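PDB 6D1P: glycosyl hydrolases family 2, sugar binding domain protein from Bacteroides uniformis str. 3978 T3 ii, which probably hydrolyses O-glycosidic bonds as a family 2 beta-glucuronidase of a human gut bacterium. Local coordinates for residues A[180-185]-A[388-393]; A[175-180]-A[401-406]; A[428-433]-A[465-470]. All blocks are in the same frame, centred on the assembly; numbering follows the deposited sequence.

Overall arrangement
All three contacts gather around the barrel domain, on the same side of the chain's centre. Contacts 1 and 2 are buried. Both bring the loop between strands 162-169 and 194-199 of the sugar-binding domain onto the barrel, and they share D180. Contact 3 is partly buried and lies wholly within the barrel domain, between neighbouring strands. The chemistry changes with place. Contact 2 uses a neutral amide beside a potassium site. Contact 1 combines sulfur packing with one arginine-to-carbonyl bond. Contact 3 is a network of salt bridges. R391 joins contacts 1 and 3 through its salt bridge to E428. All three have residues that reach the second subunit, contact 2 through D180.

Contact 1 of 3, residues A[180-185]-A[388-393]; sequences DMSDFN and PWCRGG
W389 shapes the loop from within. It is the centre of an inverse gamma turn, and its NE1 donates to G393 O at 3.2 Å. C390 follows and turns its side chain toward 180-185. C390 SG is anti to the backbone N (chi1 179°), which puts it 3.3 Å from S182 OG. C390 SG also lies at the edge of the F184 ring, 4.1 Å from F184 CE1, near the ring plane. This is a Cys sulfur-aromatic contact. S182 OG is hydrogen-bonded to S179 O.

At R391 the chain turns a corner. The side chain runs out extended from CG to NE and passes over the S182 backbone. R391 NH1 donates to M181 O at 2.9 Å, with an N-H...O angle of 152°. The bond lies in both the guanidinium and the carbonyl plane. NH2 is turned to E428, with which it forms a salt bridge, and also bonds a glycerol molecule. P58 of the second subunit packs on R391. G392 places its CA 4.2 Å from M181 SD. Its backbone angles would bring a CB against the preceding carbonyl oxygen.

The loop lies between strand 382-386 and helix 397-414. Its backbone bonds to N427 and W431 of strand 420-432, and W389 packs on helix 440-457.

Contact 2 of 3, residues A[175-180]-A[401-406]; sequences EMIPSD and NQARRM. With K (potassium ion), chain K.
The amide of Q402 has one face laid against I177. CG1 of I177 sits almost directly above Q402 CD, at 3.4 Å. The I177 N-H approaches from the same side and donates to Q402 OE1 at 3.0 Å, with its nitrogen 46° out of the carbonyl plane. At the oxygen end M176 CG is also close, and a water donates to OE1 at 2.9 Å. That water reaches E175 O by a weak bond. At the nitrogen end, Q402 NE2 makes a weak, bent bond to I177 O at 3.0 Å. A second weak bond runs from NE2 to M406 SD, one helical turn further on. The amide thus meets both backbone polar groups of I177.

Q402 gets there by a fully stretched side chain, with CG anti to the backbone N (chi1 174°). An alanine here removes the amide that accepts from I177 N, and would probably loosen the loop against helix 397-414. I177 runs the opposite way alongside it. Its CD1 rests on the helix backbone, 3.8 Å from A403 CA.

Behind I177 lies a potassium site. M176 O binds the ion at 2.5 Å and P178 O at 2.6 Å, with D173 O and two waters. The peptide before P178 is cis. D180 OD2 holds one of the waters, so it acts from the second shell.

Cross-contact polar bonding here is neutral. The ion is likely to polarise the peptide between M176 and I177, whose oxygen it binds. That would make the I177 N-H a better donor to Q402.

Contact 3 of 3, residues A[428-433]-A[465-470]; sequences ENDWPG and IRRCEF
D430 OD1 is gripped by two bonds, both from R467. R467 NH2 donates to D430 OD1 at 2.7 Å, from above the carboxylate plane. R467 NE donates to D430 OD1 at 2.9 Å, onto the syn lone pair. The grip is side-on, and the oxygen lies in the guanidinium plane. D430 OD2 accepts from a water that also takes the N-H of E469.

R467 reaches D430 by a bend at chi3 (91°). The E428 carboxylate stacks over one face, its plane 18° from that of the guanidinium. The W431 ring is nearly parallel to the guanidinium but meets it obliquely from the same side, toward the NH2 end, with W431 CE3 3.2 Å from R467 NH2. W431 also makes a cation-pi contact with R391.

The two segments end neighbouring parallel strands, 420-432 and 462-466, of a beta-alpha-beta unit of the TIM barrel. Helix 440-457 makes the crossover. E428 N donates to R466 O at 2.9 Å, and a type I turn then runs from E428 to W431.

E428 and R466 lie side by side and point the same way. R466 NH1 donates to the anti lone pair of E428 OE2 at 2.6 Å, almost straight (166°). OE1 forms a salt bridge with R391. So much positive charge would probably keep the E428 carboxylate ionised. A glycerol molecule bonds OE2 here. At the far end of the contact F470 CE1 packs on D430 CB at 4.1 Å, and C468 SG lies over one face of the F470 ring.

Contact 1 of 3, residues A[180-185]-A[388-393]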
# COMPACT_ATOMS: atom_id res chain seq x y z
N ASP A 180 16.20 -6.48 8.87
CA ASP A 180 15.56 -6.67 7.58
C ASP A 180 16.49 -7.32 6.55
O ASP A 180 16.06 -7.59 5.43
CB ASP A 180 15.05 -5.33 7.04
CG ASP A 180 13.69 -4.95 7.63
OD1 ASP A 180 12.67 -5.60 7.29
OD2 ASP A 180 13.65 -4.01 8.45
N MET A 181 17.75 -7.56 6.88
CA MET A 181 18.55 -8.41 6.02
C MET A 181 18.19 -9.89 6.15
O MET A 181 18.68 -10.70 5.35
CB MET A 181 20.03 -8.18 6.31
CG MET A 181 20.43 -6.71 6.19
SD MET A 181 22.19 -6.42 6.41
CE MET A 181 22.82 -7.17 4.90
N SER A 182 17.33 -10.25 7.10
CA SER A 182 16.93 -11.64 7.31
C SER A 182 16.21 -12.20 6.09
O SER A 182 15.52 -11.48 5.36
CB SER A 182 16.01 -11.76 8.53
OG SER A 182 16.71 -11.47 9.73
N ASP A 183 16.36 -13.51 5.91
CA ASP A 183 15.73 -14.26 4.82
C ASP A 183 14.30 -14.73 5.17
O ASP A 183 13.90 -15.86 4.88
CB ASP A 183 16.64 -15.42 4.44
CG ASP A 183 16.21 -16.13 3.16
OD1 ASP A 183 15.81 -15.47 2.19
OD2 ASP A 183 16.32 -17.38 3.14
N PHE A 184 13.53 -13.87 5.82
CA PHE A 184 12.11 -14.10 6.07
C PHE A 184 11.43 -12.75 6.22
O PHE A 184 12.10 -11.72 6.38
CB PHE A 184 11.89 -15.00 7.30
CG PHE A 184 12.43 -14.43 8.59
CD1 PHE A 184 13.76 -14.62 8.96
CD2 PHE A 184 11.59 -13.74 9.45
CE1 PHE A 184 14.26 -14.10 10.17
CE2 PHE A 184 12.08 -13.21 10.67
CZ PHE A 184 13.43 -13.40 11.02
N ASN A 185 10.10 -12.74 6.14
CA ASN A 185 9.36 -11.48 6.31
C ASN A 185 9.25 -11.14 7.78
O ASN A 185 9.05 -12.04 8.61
CB ASN A 185 7.96 -11.54 5.71
CG ASN A 185 7.95 -11.83 4.22
OD1 ASN A 185 7.57 -12.93 3.78
ND2 ASN A 185 8.34 -10.84 3.42
N PRO A 388 15.46 -13.44 17.97
CA PRO A 388 15.67 -12.98 16.59
C PRO A 388 16.81 -11.98 16.44
O PRO A 388 16.71 -11.03 15.66
CB PRO A 388 14.31 -12.36 16.21
CG PRO A 388 13.64 -12.04 17.49
CD PRO A 388 14.28 -12.80 18.60
N TRP A 389 17.92 -12.20 17.16
CA TRP A 389 19.17 -11.49 16.85
C TRP A 389 19.75 -12.17 15.61
O TRP A 389 20.59 -13.07 15.67
CB TRP A 389 20.14 -11.52 18.03
CG TRP A 389 21.29 -10.59 17.83
CD1 TRP A 389 21.34 -9.55 16.96
CD2 TRP A 389 22.55 -10.61 18.50
NE1 TRP A 389 22.55 -8.92 17.04
CE2 TRP A 389 23.31 -9.55 17.98
CE3 TRP A 389 23.11 -11.42 19.49
CZ2 TRP A 389 24.61 -9.27 18.42
CZ3 TRP A 389 24.39 -11.15 19.93
CH2 TRP A 389 25.14 -10.08 19.39
N CYS A 390 19.28 -11.72 14.45
CA CYS A 390 19.47 -12.42 13.19
C CYS A 390 19.96 -11.42 12.15
O CYS A 390 19.16 -10.67 11.59
CB CYS A 390 18.17 -13.10 12.78
SG CYS A 390 18.19 -14.00 11.23
N ARG A 391 21.28 -11.43 11.90
CA ARG A 391 21.97 -10.62 10.90
C ARG A 391 22.04 -9.13 11.26
O ARG A 391 21.31 -8.66 12.14
CB ARG A 391 21.33 -10.77 9.51
CG ARG A 391 21.48 -12.17 8.90
CD ARG A 391 20.88 -12.25 7.49
NE ARG A 391 21.11 -13.59 6.96
CZ ARG A 391 20.73 -14.01 5.75
NH1 ARG A 391 20.08 -13.19 4.93
NH2 ARG A 391 21.01 -15.27 5.38
N GLY A 392 22.99 -8.43 10.62
CA GLY A 392 22.99 -6.98 10.52
C GLY A 392 24.03 -6.27 11.36
O GLY A 392 24.35 -5.11 11.07
N GLY A 393 24.57 -6.93 12.39
CA GLY A 393 25.51 -6.29 13.28
C GLY A 393 24.95 -6.15 14.68
O GLY A 393 24.50 -7.14 15.27

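Contact 2 of 3, residues A[175-180]-A[401-406]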
# COMPACT_ATOMS: atom_id res chain seq x y z
N GLU A 175 17.03 -0.41 14.42
CA GLU A 175 17.29 -0.52 15.85
C GLU A 175 16.36 -1.53 16.52
O GLU A 175 16.26 -1.55 17.75
CB GLU A 175 17.15 0.86 16.51
CG GLU A 175 18.23 1.85 16.08
CD GLU A 175 19.66 1.48 16.55
OE1 GLU A 175 19.82 0.73 17.55
OE2 GLU A 175 20.63 1.96 15.92
N MET A 176 15.68 -2.34 15.73
CA MET A 176 14.80 -3.40 16.20
C MET A 176 15.28 -4.73 15.62
O MET A 176 15.60 -4.81 14.43
CB MET A 176 13.35 -3.10 15.79
CG MET A 176 12.31 -4.03 16.37
SD MET A 176 10.66 -3.63 15.76
CE MET A 176 10.77 -4.14 14.05
N ILE A 177 15.34 -5.77 16.44
CA ILE A 177 15.67 -7.09 15.93
C ILE A 177 14.35 -7.77 15.57
O ILE A 177 13.33 -7.47 16.21
CB ILE A 177 16.49 -7.93 16.94
CG1 ILE A 177 15.78 -8.05 18.29
CG2 ILE A 177 17.89 -7.36 17.15
CD1 ILE A 177 16.37 -9.16 19.16
N PRO A 178 14.31 -8.66 14.55
CA PRO A 178 15.43 -9.05 13.68
C PRO A 178 15.72 -8.04 12.60
O PRO A 178 14.92 -7.15 12.34
CB PRO A 178 14.93 -10.34 13.04
CG PRO A 178 13.45 -10.07 12.87
CD PRO A 178 13.07 -9.36 14.16
N SER A 179 16.83 -8.24 11.92
CA SER A 179 17.25 -7.34 10.86
C SER A 179 16.47 -7.58 9.59
O SER A 179 16.18 -8.72 9.22
CB SER A 179 18.73 -7.53 10.57
OG SER A 179 19.02 -7.07 9.27
N ASP A 180 16.20 -6.48 8.87
CA ASP A 180 15.56 -6.67 7.58
C ASP A 180 16.49 -7.32 6.55
O ASP A 180 16.06 -7.59 5.43
CB ASP A 180 15.05 -5.33 7.04
CG ASP A 180 13.69 -4.95 7.63
OD1 ASP A 180 12.67 -5.60 7.29
OD2 ASP A 180 13.65 -4.01 8.45
N ASN A 401 18.53 -3.89 24.62
CA ASN A 401 17.50 -4.18 25.60
C ASN A 401 16.41 -5.07 25.02
O ASN A 401 15.83 -5.87 25.75
CB ASN A 401 16.90 -2.89 26.15
CG ASN A 401 17.69 -2.35 27.32
OD1 ASN A 401 18.37 -3.11 28.02
ND2 ASN A 401 17.61 -1.05 27.54
N GLN A 402 16.10 -4.92 23.74
CA GLN A 402 15.09 -5.79 23.15
C GLN A 402 15.59 -7.23 23.13
O GLN A 402 14.83 -8.16 23.43
CB GLN A 402 14.70 -5.32 21.74
CG GLN A 402 13.74 -6.31 21.06
CD GLN A 402 13.43 -5.99 19.60
OE1 GLN A 402 14.00 -5.06 19.01
NE2 GLN A 402 12.51 -6.74 19.02
N ALA A 403 16.87 -7.44 22.81
CA ALA A 403 17.42 -8.79 22.83
C ALA A 403 17.42 -9.37 24.24
O ALA A 403 17.02 -10.53 24.44
CB ALA A 403 18.82 -8.79 22.22
N ARG A 404 17.85 -8.58 25.23
CA ARG A 404 17.80 -9.07 26.61
C ARG A 404 16.36 -9.36 27.02
O ARG A 404 16.09 -10.37 27.68
CB ARG A 404 18.40 -8.05 27.57
CG ARG A 404 19.83 -7.66 27.29
CD ARG A 404 20.21 -6.46 28.15
NE ARG A 404 21.60 -6.06 27.99
CZ ARG A 404 22.01 -4.86 27.58
NH1 ARG A 404 21.12 -3.89 27.30
NH2 ARG A 404 23.31 -4.61 27.48
N ARG A 405 15.42 -8.49 26.62
CA ARG A 405 14.03 -8.70 26.99
C ARG A 405 13.46 -9.94 26.31
O ARG A 405 12.74 -10.72 26.94
CB ARG A 405 13.21 -7.47 26.62
CG ARG A 405 11.76 -7.54 27.08
CD ARG A 405 11.08 -6.18 26.84
NE ARG A 405 10.96 -5.85 25.43
CZ ARG A 405 11.65 -4.90 24.81
NH1 ARG A 405 12.51 -4.17 25.50
NH2 ARG A 405 11.47 -4.66 23.51
N MET A 406 13.75 -10.14 25.02
CA MET A 406 13.14 -11.28 24.34
C MET A 406 13.78 -12.59 24.80
O MET A 406 13.08 -13.60 24.96
CB MET A 406 13.23 -11.10 22.82
CG MET A 406 12.35 -9.94 22.34
SD MET A 406 12.21 -9.76 20.54
CE MET A 406 10.99 -11.01 20.13
K K K . 14.85 -4.59 12.02
O HOH W 1 13.85 -2.32 19.88
O HOH W 2 17.12 -3.82 9.92
O HOH W 3 12.82 -3.60 10.68

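Contact 3 of 3, residues A[428-433]-A[465-470]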
# COMPACT_ATOMS: atom_id res chain seq x y z
N GLU A 428 23.65 -16.02 12.33
CA GLU A 428 24.49 -15.30 11.37
C GLU A 428 24.81 -13.88 11.85
O GLU A 428 24.63 -12.89 11.14
CB GLU A 428 23.83 -15.30 9.98
CG GLU A 428 23.66 -16.75 9.47
CD GLU A 428 23.14 -16.87 8.05
OE1 GLU A 428 22.70 -15.85 7.45
OE2 GLU A 428 23.18 -18.00 7.51
N ASN A 429 25.27 -13.79 13.09
CA ASN A 429 25.66 -12.47 13.57
C ASN A 429 26.97 -11.98 12.97
O ASN A 429 27.42 -10.89 13.30
CB ASN A 429 25.72 -12.46 15.09
CG ASN A 429 24.39 -12.80 15.72
OD1 ASN A 429 24.21 -13.89 16.26
ND2 ASN A 429 23.44 -11.87 15.64
N ASP A 430 27.61 -12.76 12.11
CA ASP A 430 28.75 -12.29 11.36
C ASP A 430 28.35 -11.57 10.07
O ASP A 430 29.24 -11.20 9.29
CB ASP A 430 29.66 -13.46 11.02
CG ASP A 430 28.96 -14.53 10.20
OD1 ASP A 430 27.75 -14.34 9.88
OD2 ASP A 430 29.62 -15.54 9.86
N TRP A 431 27.05 -11.39 9.81
CA TRP A 431 26.59 -10.75 8.58
C TRP A 431 26.41 -9.25 8.82
O TRP A 431 25.48 -8.86 9.54
CB TRP A 431 25.29 -11.38 8.12
CG TRP A 431 24.98 -11.17 6.69
CD1 TRP A 431 25.04 -9.99 6.02
CD2 TRP A 431 24.54 -12.15 5.74
NE1 TRP A 431 24.70 -10.18 4.70
CE2 TRP A 431 24.37 -11.49 4.50
CE3 TRP A 431 24.27 -13.52 5.82
CZ2 TRP A 431 23.95 -12.16 3.35
CZ3 TRP A 431 23.86 -14.18 4.66
CH2 TRP A 431 23.72 -13.50 3.45
N PRO A 432 27.26 -8.39 8.28
CA PRO A 432 27.15 -6.94 8.52
C PRO A 432 26.22 -6.24 7.54
O PRO A 432 25.84 -6.77 6.50
CB PRO A 432 28.59 -6.45 8.29
CG PRO A 432 29.13 -7.38 7.29
CD PRO A 432 28.54 -8.73 7.62
N GLY A 433 25.89 -4.98 7.87
CA GLY A 433 25.29 -4.12 6.87
C GLY A 433 24.24 -3.13 7.33
O GLY A 433 23.97 -2.13 6.66
N ILE A 465 24.38 -20.94 19.16
CA ILE A 465 24.20 -19.98 18.07
C ILE A 465 24.58 -20.68 16.77
O ILE A 465 25.11 -21.79 16.77
CB ILE A 465 25.04 -18.69 18.21
CG1 ILE A 465 26.54 -19.03 18.23
CG2 ILE A 465 24.58 -17.87 19.42
CD1 ILE A 465 27.46 -17.82 18.35
N ARG A 466 24.32 -20.00 15.65
CA ARG A 466 24.63 -20.50 14.32
C ARG A 466 25.43 -19.47 13.54
O ARG A 466 25.03 -18.30 13.45
CB ARG A 466 23.36 -20.88 13.53
CG ARG A 466 23.71 -21.54 12.19
CD ARG A 466 22.55 -21.84 11.26
NE ARG A 466 23.10 -22.17 9.95
CZ ARG A 466 23.35 -21.26 9.01
NH1 ARG A 466 23.04 -20.00 9.23
NH2 ARG A 466 23.89 -21.62 7.85
N ARG A 467 26.56 -19.90 12.97
CA ARG A 467 27.36 -19.13 12.02
C ARG A 467 27.79 -17.78 12.60
O ARG A 467 27.27 -16.72 12.25
CB ARG A 467 26.61 -18.90 10.70
CG ARG A 467 27.54 -18.74 9.53
CD ARG A 467 26.86 -18.15 8.33
NE ARG A 467 26.98 -16.69 8.33
CZ ARG A 467 26.77 -15.94 7.25
NH1 ARG A 467 26.43 -16.52 6.12
NH2 ARG A 467 26.92 -14.61 7.30
N CYS A 468 28.76 -17.85 13.51
CA CYS A 468 29.48 -16.65 13.95
C CYS A 468 30.81 -17.15 14.52
O CYS A 468 30.92 -17.38 15.73
CB CYS A 468 28.71 -15.84 14.97
SG CYS A 468 29.57 -14.26 15.34
N GLU A 469 31.79 -17.33 13.64
CA GLU A 469 33.00 -18.04 14.04
C GLU A 469 33.73 -17.32 15.18
O GLU A 469 34.26 -17.98 16.07
CB GLU A 469 33.94 -18.24 12.85
CG GLU A 469 33.39 -19.21 11.81
CD GLU A 469 33.07 -20.62 12.36
OE1 GLU A 469 31.92 -21.08 12.15
OE2 GLU A 469 33.96 -21.26 12.97
N PHE A 470 33.72 -15.98 15.18
CA PHE A 470 34.43 -15.24 16.22
C PHE A 470 33.68 -15.19 17.55
O PHE A 470 34.16 -14.55 18.49
CB PHE A 470 34.78 -13.82 15.75
CG PHE A 470 33.58 -12.93 15.45
CD1 PHE A 470 33.19 -12.69 14.15
CD2 PHE A 470 32.90 -12.29 16.47
CE1 PHE A 470 32.10 -11.86 13.86
CE2 PHE A 470 31.82 -11.45 16.18
CZ PHE A 470 31.42 -11.25 14.88
O HOH W 4 25.45 -15.97 15.05
O HOH W 5 31.57 -16.59 11.02